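Local coordinates for protein diphosphomevalonate decarboxylase, putative (Trypanosoma brucei, PDB 2HKE) that probably catalyses the ATP-dependent decarboxylation of (R)-5-diphosphomevalonate to isopentenyl diphosphate in the mevalonate pathway, at residues L275-A289 with L300-L314. The protein carries 1 engineered substitution. Residues are numbered along the deposited sequence; the frame is centred on the assembly and turned at random.
Sequences LVKAYNAKKGRTALA and LFVLKEDLPEAVAML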
ATOM      1  N   LEU A 275      13.359 -18.358   1.495  1.00 19.44           N
ATOM      2  CA  LEU A 275      14.663 -17.685   1.565  1.00 18.96           C
ATOM      3  C   LEU A 275      14.776 -16.776   2.793  1.00 18.34           C
ATOM      4  O   LEU A 275      15.788 -16.799   3.543  1.00 17.85           O
ATOM      5  CB  LEU A 275      14.878 -16.878   0.292  1.00 19.23           C
ATOM      6  CG  LEU A 275      16.217 -16.185   0.123  1.00 17.78           C
ATOM      7  CD1 LEU A 275      17.425 -17.097   0.445  1.00 21.40           C
ATOM      8  CD2 LEU A 275      16.303 -15.635  -1.277  1.00 18.75           C
ATOM      9  N   VAL A 276      13.757 -15.978   3.029  1.00 18.54           N
ATOM     10  CA  VAL A 276      13.789 -15.112   4.200  1.00 18.30           C
ATOM     11  C   VAL A 276      13.900 -15.970   5.445  1.00 18.72           C
ATOM     12  O   VAL A 276      14.697 -15.673   6.348  1.00 18.63           O
ATOM     13  CB  VAL A 276      12.553 -14.207   4.258  1.00 18.07           C
ATOM     14  CG1 VAL A 276      12.447 -13.491   5.599  1.00 18.66           C
ATOM     15  CG2 VAL A 276      12.583 -13.272   3.049  1.00 17.62           C
ATOM     16  N   LYS A 277      13.085 -17.024   5.525  1.00 19.21           N
ATOM     17  CA  LYS A 277      13.123 -17.910   6.681  1.00 20.37           C
ATOM     18  C   LYS A 277      14.493 -18.542   6.892  1.00 20.40           C
ATOM     19  O   LYS A 277      15.003 -18.606   8.022  1.00 19.41           O
ATOM     20  CB  LYS A 277      12.065 -19.006   6.540  1.00 20.75           C
ATOM     21  CG  LYS A 277      10.660 -18.484   6.768  1.00 21.98           C
ATOM     22  CD  LYS A 277       9.656 -19.614   6.567  1.00 23.72           C
ATOM     23  CE  LYS A 277       8.251 -19.147   6.867  1.00 28.97           C
ATOM     24  NZ  LYS A 277       7.301 -20.257   6.574  1.00 31.01           N
ATOM     25  N   ALA A 278      15.088 -19.010   5.801  1.00 20.07           N
ATOM     26  CA  ALA A 278      16.396 -19.673   5.840  1.00 20.53           C
ATOM     27  C   ALA A 278      17.496 -18.692   6.223  1.00 20.53           C
ATOM     28  O   ALA A 278      18.420 -19.034   6.941  1.00 18.65           O
ATOM     29  CB  ALA A 278      16.722 -20.278   4.493  1.00 20.76           C
ATOM     30  N   TYR A 279      17.375 -17.452   5.765  1.00 20.22           N
ATOM     31  CA  TYR A 279      18.322 -16.402   6.155  1.00 19.81           C
ATOM     32  C   TYR A 279      18.247 -16.122   7.639  1.00 18.65           C
ATOM     33  O   TYR A 279      19.248 -16.073   8.309  1.00 19.84           O
ATOM     34  CB  TYR A 279      18.017 -15.140   5.378  1.00 20.52           C
ATOM     35  CG  TYR A 279      18.943 -13.987   5.655  1.00 19.69           C
ATOM     36  CD1 TYR A 279      20.309 -14.114   5.440  1.00 19.90           C
ATOM     37  CD2 TYR A 279      18.457 -12.779   6.116  1.00 21.74           C
ATOM     38  CE1 TYR A 279      21.143 -13.064   5.654  1.00 22.02           C
ATOM     39  CE2 TYR A 279      19.307 -11.705   6.359  1.00 22.44           C
ATOM     40  CZ  TYR A 279      20.644 -11.864   6.120  1.00 21.52           C
ATOM     41  OH  TYR A 279      21.511 -10.799   6.363  1.00 24.23           O
ATOM     42  N   ASN A 280      17.053 -15.941   8.159  1.00 19.15           N
ATOM     43  CA  ASN A 280      16.867 -15.597   9.547  1.00 19.39           C
ATOM     44  C   ASN A 280      17.386 -16.770  10.381  1.00 19.41           C
ATOM     45  O   ASN A 280      18.012 -16.576  11.424  1.00 19.13           O
ATOM     46  CB  ASN A 280      15.389 -15.371   9.803  1.00 19.30           C
ATOM     47  CG  ASN A 280      14.896 -14.019   9.326  1.00 18.20           C
ATOM     48  OD1 ASN A 280      15.688 -13.052   9.170  1.00 16.29           O
ATOM     49  ND2 ASN A 280      13.573 -13.925   9.098  1.00 17.68           N
ATOM     50  N   ALA A 281      17.115 -17.976   9.913  1.00 20.32           N
ATOM     51  CA  ALA A 281      17.596 -19.199  10.608  1.00 20.22           C
ATOM     52  C   ALA A 281      19.136 -19.200  10.715  1.00 21.43           C
ATOM     53  O   ALA A 281      19.693 -19.449  11.809  1.00 21.10           O
ATOM     54  CB  ALA A 281      17.040 -20.453   9.914  1.00 20.94           C
ATOM     55  N   LYS A 282      19.809 -18.863   9.612  1.00 21.81           N
ATOM     56  CA  LYS A 282      21.278 -18.821   9.555  1.00 23.61           C
ATOM     57  C   LYS A 282      21.842 -17.687  10.385  1.00 23.73           C
ATOM     58  O   LYS A 282      22.872 -17.821  11.031  1.00 24.48           O
ATOM     59  CB  LYS A 282      21.783 -18.586   8.143  1.00 26.66           C
ATOM     60  CG  LYS A 282      21.986 -19.718   7.283  1.00 31.62           C
ATOM     61  CD  LYS A 282      23.131 -20.680   7.712  1.00 33.37           C
ATOM     62  CE  LYS A 282      23.244 -21.710   6.600  1.00 34.22           C
ATOM     63  NZ  LYS A 282      23.529 -23.090   7.114  1.00 37.41           N
ATOM     64  N   LYS A 283      21.143 -16.582  10.406  1.00 23.85           N
ATOM     65  CA  LYS A 283      21.541 -15.433  11.201  1.00 23.47           C
ATOM     66  C   LYS A 283      21.318 -15.685  12.667  1.00 23.51           C
ATOM     67  O   LYS A 283      21.988 -15.098  13.491  1.00 24.38           O
ATOM     68  CB  LYS A 283      20.734 -14.220  10.778  1.00 23.10           C
ATOM     69  CG  LYS A 283      21.077 -13.719   9.403  1.00 28.21           C
ATOM     70  CD  LYS A 283      22.333 -12.891   9.376  1.00 32.48           C
ATOM     71  CE  LYS A 283      22.082 -11.471   9.718  1.00 32.73           C
ATOM     72  NZ  LYS A 283      23.411 -10.784   9.700  1.00 31.02           N
ATOM     73  N   GLY A 284      20.382 -16.571  13.025  1.00 22.20           N
ATOM     74  CA  GLY A 284      20.054 -16.772  14.405  1.00 22.17           C
ATOM     75  C   GLY A 284      19.126 -15.736  14.995  1.00 21.81           C
ATOM     76  O   GLY A 284      18.969 -15.643  16.206  1.00 23.34           O
ATOM     77  N   ARG A 285      18.517 -14.920  14.135  1.00 21.36           N
ATOM     78  CA  ARG A 285      17.562 -13.954  14.578  1.00 21.85           C
ATOM     79  C   ARG A 285      16.703 -13.535  13.395  1.00 20.45           C
ATOM     80  O   ARG A 285      17.026 -13.787  12.237  1.00 20.20           O
ATOM     81  CB  ARG A 285      18.248 -12.711  15.192  1.00 23.22           C
ATOM     82  CG  ARG A 285      19.034 -11.919  14.198  1.00 23.29           C
ATOM     83  CD  ARG A 285      19.712 -10.754  14.868  1.00 24.53           C
ATOM     84  NE  ARG A 285      20.643 -10.118  13.963  1.00 25.26           N
ATOM     85  CZ  ARG A 285      20.385  -9.074  13.174  1.00 28.64           C
ATOM     86  NH1 ARG A 285      19.212  -8.484  13.156  1.00 29.23           N
ATOM     87  NH2 ARG A 285      21.344  -8.622  12.376  1.00 27.72           N
ATOM     88  N   THR A 286      15.600 -12.904  13.722  1.00 19.70           N
ATOM     89  CA  THR A 286      14.680 -12.365  12.717  1.00 19.23           C
ATOM     90  C   THR A 286      15.231 -11.008  12.249  1.00 19.19           C
ATOM     91  O   THR A 286      14.956  -9.966  12.836  1.00 18.94           O
ATOM     92  CB  THR A 286      13.298 -12.268  13.252  1.00 19.49           C
ATOM     93  OG1 THR A 286      12.877 -13.574  13.745  1.00 20.26           O
ATOM     94  CG2 THR A 286      12.321 -11.795  12.104  1.00 18.67           C
ATOM     95  N   ALA A 287      16.074 -11.082  11.221  1.00 18.68           N
ATOM     96  CA  ALA A 287      16.689  -9.909  10.633  1.00 18.73           C
ATOM     97  C   ALA A 287      15.863  -9.298   9.499  1.00 18.85           C
ATOM     98  O   ALA A 287      16.058  -8.129   9.102  1.00 18.38           O
ATOM     99  CB  ALA A 287      18.105 -10.276  10.156  1.00 18.55           C
ATOM    100  N   LEU A 288      14.969 -10.095   8.926  1.00 19.32           N
ATOM    101  CA  LEU A 288      14.341  -9.754   7.632  1.00 18.34           C
ATOM    102  C   LEU A 288      12.918 -10.277   7.699  1.00 19.09           C
ATOM    103  O   LEU A 288      12.708 -11.384   8.162  1.00 16.97           O
ATOM    104  CB  LEU A 288      15.123 -10.380   6.452  1.00 19.45           C
ATOM    105  CG  LEU A 288      14.676 -10.084   5.027  1.00 19.28           C
ATOM    106  CD1 LEU A 288      14.710  -8.519   4.717  1.00 16.69           C
ATOM    107  CD2 LEU A 288      15.527 -10.857   3.996  1.00 17.27           C
ATOM    108  N   ALA A 289      11.943  -9.461   7.282  1.00 18.66           N
ATOM    109  CA  ALA A 289      10.553  -9.863   7.228  1.00 19.05           C
ATOM    110  C   ALA A 289      10.017  -9.703   5.840  1.00 18.46           C
ATOM    111  O   ALA A 289      10.424  -8.783   5.108  1.00 18.23           O
ATOM    112  CB  ALA A 289       9.676  -9.005   8.191  1.00 17.01           C
ATOM    113  N   LEU A 300       9.479  -6.351   1.849  1.00 16.33           N
ATOM    114  CA  LEU A 300      10.429  -6.796   2.855  1.00 16.47           C
ATOM    115  C   LEU A 300      10.616  -5.665   3.811  1.00 17.65           C
ATOM    116  O   LEU A 300      10.653  -4.506   3.373  1.00 19.05           O
ATOM    117  CB  LEU A 300      11.780  -7.101   2.211  1.00 17.50           C
ATOM    118  CG  LEU A 300      11.765  -8.258   1.245  1.00 18.18           C
ATOM    119  CD1 LEU A 300      12.957  -8.145   0.300  1.00 22.85           C
ATOM    120  CD2 LEU A 300      11.756  -9.627   2.009  1.00 20.82           C
ATOM    121  N   PHE A 301      10.755  -5.990   5.076  1.00 16.33           N
ATOM    122  CA  PHE A 301      11.123  -5.001   6.076  1.00 17.14           C
ATOM    123  C   PHE A 301      12.453  -5.422   6.665  1.00 17.13           C
ATOM    124  O   PHE A 301      12.675  -6.618   6.945  1.00 17.04           O
ATOM    125  CB  PHE A 301      10.102  -4.956   7.187  1.00 17.75           C
ATOM    126  CG  PHE A 301       8.710  -4.694   6.724  1.00 18.16           C
ATOM    127  CD1 PHE A 301       8.386  -3.505   6.079  1.00 23.20           C
ATOM    128  CD2 PHE A 301       7.721  -5.625   6.917  1.00 24.61           C
ATOM    129  CE1 PHE A 301       7.085  -3.256   5.643  1.00 20.99           C
ATOM    130  CE2 PHE A 301       6.402  -5.371   6.467  1.00 24.10           C
ATOM    131  CZ  PHE A 301       6.101  -4.171   5.842  1.00 20.59           C
ATOM    132  N   VAL A 302      13.318  -4.449   6.911  1.00 17.45           N
ATOM    133  CA  VAL A 302      14.655  -4.733   7.397  1.00 17.74           C
ATOM    134  C   VAL A 302      15.187  -3.456   8.015  1.00 17.94           C
ATOM    135  O   VAL A 302      14.794  -2.374   7.598  1.00 19.04           O
ATOM    136  CB  VAL A 302      15.567  -5.182   6.214  1.00 17.56           C
ATOM    137  CG1 VAL A 302      15.719  -4.070   5.171  1.00 17.59           C
ATOM    138  CG2 VAL A 302      16.945  -5.674   6.715  1.00 17.47           C
ATOM    139  N   LEU A 303      16.014  -3.555   9.046  1.00 19.08           N
ATOM    140  CA  LEU A 303      16.685  -2.338   9.551  1.00 18.94           C
ATOM    141  C   LEU A 303      17.799  -1.929   8.618  1.00 19.49           C
ATOM    142  O   LEU A 303      18.440  -2.776   8.013  1.00 20.03           O
ATOM    143  CB  LEU A 303      17.241  -2.584  10.934  1.00 17.59           C
ATOM    144  CG  LEU A 303      16.178  -2.881  12.003  1.00 20.12           C
ATOM    145  CD1 LEU A 303      16.793  -2.971  13.450  1.00 23.64           C
ATOM    146  CD2 LEU A 303      14.979  -1.901  11.973  1.00 20.30           C
ATOM    147  N   LYS A 304      18.061  -0.618   8.539  1.00 21.49           N
ATOM    148  CA  LYS A 304      19.115  -0.078   7.672  1.00 23.22           C
ATOM    149  C   LYS A 304      20.464  -0.784   7.778  1.00 22.45           C
ATOM    150  O   LYS A 304      21.072  -1.132   6.770  1.00 22.04           O
ATOM    151  CB  LYS A 304      19.265   1.416   7.966  1.00 24.63           C
ATOM    152  CG  LYS A 304      19.915   2.166   6.850  1.00 26.67           C
ATOM    153  CD  LYS A 304      19.779   3.691   6.966  1.00 28.57           C
ATOM    154  CE  LYS A 304      20.468   4.255   5.703  1.00 32.51           C
ATOM    155  NZ  LYS A 304      20.816   5.762   5.622  1.00 34.83           N
ATOM    156  N   GLU A 305      20.944  -0.979   8.998  1.00 22.38           N
ATOM    157  CA  GLU A 305      22.213  -1.702   9.269  1.00 24.14           C
ATOM    158  C   GLU A 305      22.279  -3.091   8.613  1.00 22.51           C
ATOM    159  O   GLU A 305      23.355  -3.572   8.201  1.00 21.52           O
ATOM    160  CB  GLU A 305      22.479  -1.779  10.782  1.00 25.94           C
ATOM    161  CG  GLU A 305      21.464  -2.594  11.545  1.00 30.16           C
ATOM    162  CD  GLU A 305      21.409  -2.260  13.053  1.00 32.18           C
ATOM    163  OE1 GLU A 305      22.473  -2.402  13.742  1.00 40.55           O
ATOM    164  OE2 GLU A 305      20.313  -1.813  13.521  1.00 39.41           O
ATOM    165  N   ASP A 306      21.119  -3.742   8.502  1.00 21.30           N
ATOM    166  CA  ASP A 306      21.050  -5.106   8.027  1.00 21.16           C
ATOM    167  C   ASP A 306      20.747  -5.176   6.538  1.00 20.47           C
ATOM    168  O   ASP A 306      20.812  -6.245   5.955  1.00 20.23           O
ATOM    169  CB  ASP A 306      19.954  -5.852   8.778  1.00 21.02           C
ATOM    170  CG  ASP A 306      20.345  -6.182  10.222  1.00 24.39           C
ATOM    171  OD1 ASP A 306      21.559  -6.343  10.474  1.00 25.73           O
ATOM    172  OD2 ASP A 306      19.451  -6.286  11.103  1.00 26.43           O
ATOM    173  N   LEU A 307      20.434  -4.058   5.918  1.00 19.80           N
ATOM    174  CA  LEU A 307      19.879  -4.087   4.579  1.00 18.74           C
ATOM    175  C   LEU A 307      20.925  -4.540   3.554  1.00 19.23           C
ATOM    176  O   LEU A 307      20.583  -5.307   2.674  1.00 19.13           O
ATOM    177  CB  LEU A 307      19.256  -2.748   4.209  1.00 19.69           C
ATOM    178  CG  LEU A 307      18.545  -2.674   2.838  1.00 19.84           C
ATOM    179  CD1 LEU A 307      17.348  -1.692   2.875  1.00 19.01           C
ATOM    180  CD2 LEU A 307      19.456  -2.414   1.643  1.00 18.37           C
ATOM    181  N   PRO A 308      22.161  -3.987   3.581  1.00 18.93           N
ATOM    182  CA  PRO A 308      23.121  -4.414   2.540  1.00 19.81           C
ATOM    183  C   PRO A 308      23.349  -5.894   2.484  1.00 19.81           C
ATOM    184  O   PRO A 308      23.330  -6.460   1.349  1.00 19.50           O
ATOM    185  CB  PRO A 308      24.391  -3.637   2.907  1.00 20.44           C
ATOM    186  CG  PRO A 308      23.751  -2.325   3.477  1.00 19.61           C
ATOM    187  CD  PRO A 308      22.767  -2.936   4.406  1.00 20.44           C
ATOM    188  N   GLU A 309      23.515  -6.541   3.636  1.00 20.66           N
ATOM    189  CA  GLU A 309      23.721  -7.992   3.642  1.00 21.60           C
ATOM    190  C   GLU A 309      22.498  -8.678   3.116  1.00 20.92           C
ATOM    191  O   GLU A 309      22.614  -9.638   2.339  1.00 21.88           O
ATOM    192  CB  GLU A 309      24.024  -8.554   5.025  1.00 22.35           C
ATOM    193  CG  GLU A 309      24.472 -10.030   5.005  1.00 22.29           C
ATOM    194  CD  GLU A 309      24.790 -10.564   6.367  1.00 26.67           C
ATOM    195  OE1 GLU A 309      23.835 -10.970   7.089  1.00 30.96           O
ATOM    196  OE2 GLU A 309      25.994 -10.545   6.725  1.00 28.23           O
ATOM    197  N   ALA A 310      21.330  -8.228   3.568  1.00 20.16           N
ATOM    198  CA  ALA A 310      20.070  -8.838   3.123  1.00 20.24           C
ATOM    199  C   ALA A 310      19.931  -8.791   1.595  1.00 19.15           C
ATOM    200  O   ALA A 310      19.582  -9.786   0.964  1.00 18.55           O
ATOM    201  CB  ALA A 310      18.843  -8.171   3.883  1.00 18.47           C
ATOM    202  N   VAL A 311      20.209  -7.641   0.997  1.00 18.48           N
ATOM    203  CA  VAL A 311      20.095  -7.463  -0.420  1.00 18.58           C
ATOM    204  C   VAL A 311      21.170  -8.292  -1.157  1.00 20.08           C
ATOM    205  O   VAL A 311      20.854  -8.945  -2.170  1.00 20.08           O
ATOM    206  CB  VAL A 311      20.122  -5.996  -0.813  1.00 18.35           C
ATOM    207  CG1 VAL A 311      20.167  -5.854  -2.344  1.00 19.70           C
ATOM    208  CG2 VAL A 311      18.938  -5.251  -0.195  1.00 18.58           C
ATOM    209  N   ALA A 312      22.388  -8.336  -0.613  1.00 19.98           N
ATOM    210  CA  ALA A 312      23.446  -9.213  -1.164  1.00 20.32           C
ATOM    211  C   ALA A 312      22.995 -10.680  -1.176  1.00 20.04           C
ATOM    212  O   ALA A 312      23.226 -11.414  -2.163  1.00 20.31           O
ATOM    213  CB  ALA A 312      24.769  -9.088  -0.357  1.00 20.96           C
ATOM    214  N   MET A 313      22.380 -11.097  -0.082  1.00 20.12           N
ATOM    215  CA  MET A 313      21.863 -12.475   0.056  1.00 20.39           C
ATOM    216  C   MET A 313      20.814 -12.718  -0.988  1.00 20.52           C
ATOM    217  O   MET A 313      20.849 -13.732  -1.694  1.00 20.04           O
ATOM    218  CB  MET A 313      21.323 -12.680   1.475  1.00 20.01           C
ATOM    219  CG  MET A 313      20.733 -14.031   1.739  1.00 21.56           C
ATOM    220  SD  MET A 313      18.987 -14.153   1.264  1.00 21.37           S
ATOM    221  CE  MET A 313      18.126 -12.910   2.299  1.00 20.87           C
ATOM    222  N   LEU A 314      19.856 -11.791  -1.140  1.00 19.04           N
ATOM    223  CA  LEU A 314      18.853 -11.932  -2.221  1.00 20.08           C
ATOM    224  C   LEU A 314      19.456 -12.117  -3.617  1.00 20.21           C
ATOM    225  O   LEU A 314      18.940 -12.900  -4.401  1.00 20.78           O
ATOM    226  CB  LEU A 314      17.880 -10.742  -2.260  1.00 19.11           C
ATOM    227  CG  LEU A 314      16.992 -10.552  -1.016  1.00 20.46           C
ATOM    228  CD1 LEU A 314      16.064  -9.327  -1.163  1.00 20.58           C
ATOM    229  CD2 LEU A 314      16.200 -11.845  -0.682  1.00 20.34           C
TER
HETATM  230  O   HOH W   1      21.105  -8.510   7.395  1.00 28.18           O
HETATM  231  O   HOH W   2      23.342  -8.213   9.149  1.00 38.33           O
HETATM  232  O   HOH W   3      16.822  -5.974  10.482  1.00 19.44           O
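An antiparallel beta hairpin, flanked by the helix that enters it and the helix that leaves it, joins residues 275-289 to 300-314 through Ala289 and Phe301. These two form a hydrogen-bonded pair: Ala289 N reaches Phe301 O at 3.0 Å and Phe301 N reaches Ala289 O at 2.8 Å. Leu288 projects from the other face of the strands, between the helices, where its CD1 meets Val302 CB and Ala310 CB and its CD2 meets Met313 CE.

Helices 275-283 and 307-314 run at 128° to each other, their axes 11.4 Å apart, and Met313 reaches between them. Its chain bends at chi2 and chi3, which lays CE over one face of the Tyr279 ring, 4.0 Å from the centroid, a CH-pi contact; SD, lying obliquely to that ring, touches Leu275 CD1. Lys283 CG covers the ring's opposite face. With CG anti to the backbone N (chi1 -178°), Tyr279 points its hydroxyl across to helix 307-314, where OH donates to Glu309 OE1, ring and carboxylate planes being nearly perpendicular; the 2.4 Å separation of OH and OE1 is so short that its exact value is doubtful. The same OE1 accepts Lys283 NZ on its syn side, somewhat out of the carboxylate plane, in a salt bridge of 2.7 Å.

Past the helix end, closed by a Schellman motif at Gly284, Arg285 meets Asp306 end-on: NH1 to OD2 and NH2 to OD1 are both 3.0 Å, the acceptors lying in the guanidinium plane although the carboxylate is tilted 39° from it. One water joins Ala287 O, Leu303 N and Asp306 OD2, tying this carboxylate to the hairpin. Strand 183-189 flanks strand 298-303 on its other side, Phe301 touching Val185. Helix, two strands and helix form an alpha-beta-beta-alpha unit, with 288-291 the chain's outermost strand in this sheet, characteristic of the GHMP-kinase-type C-terminal domain.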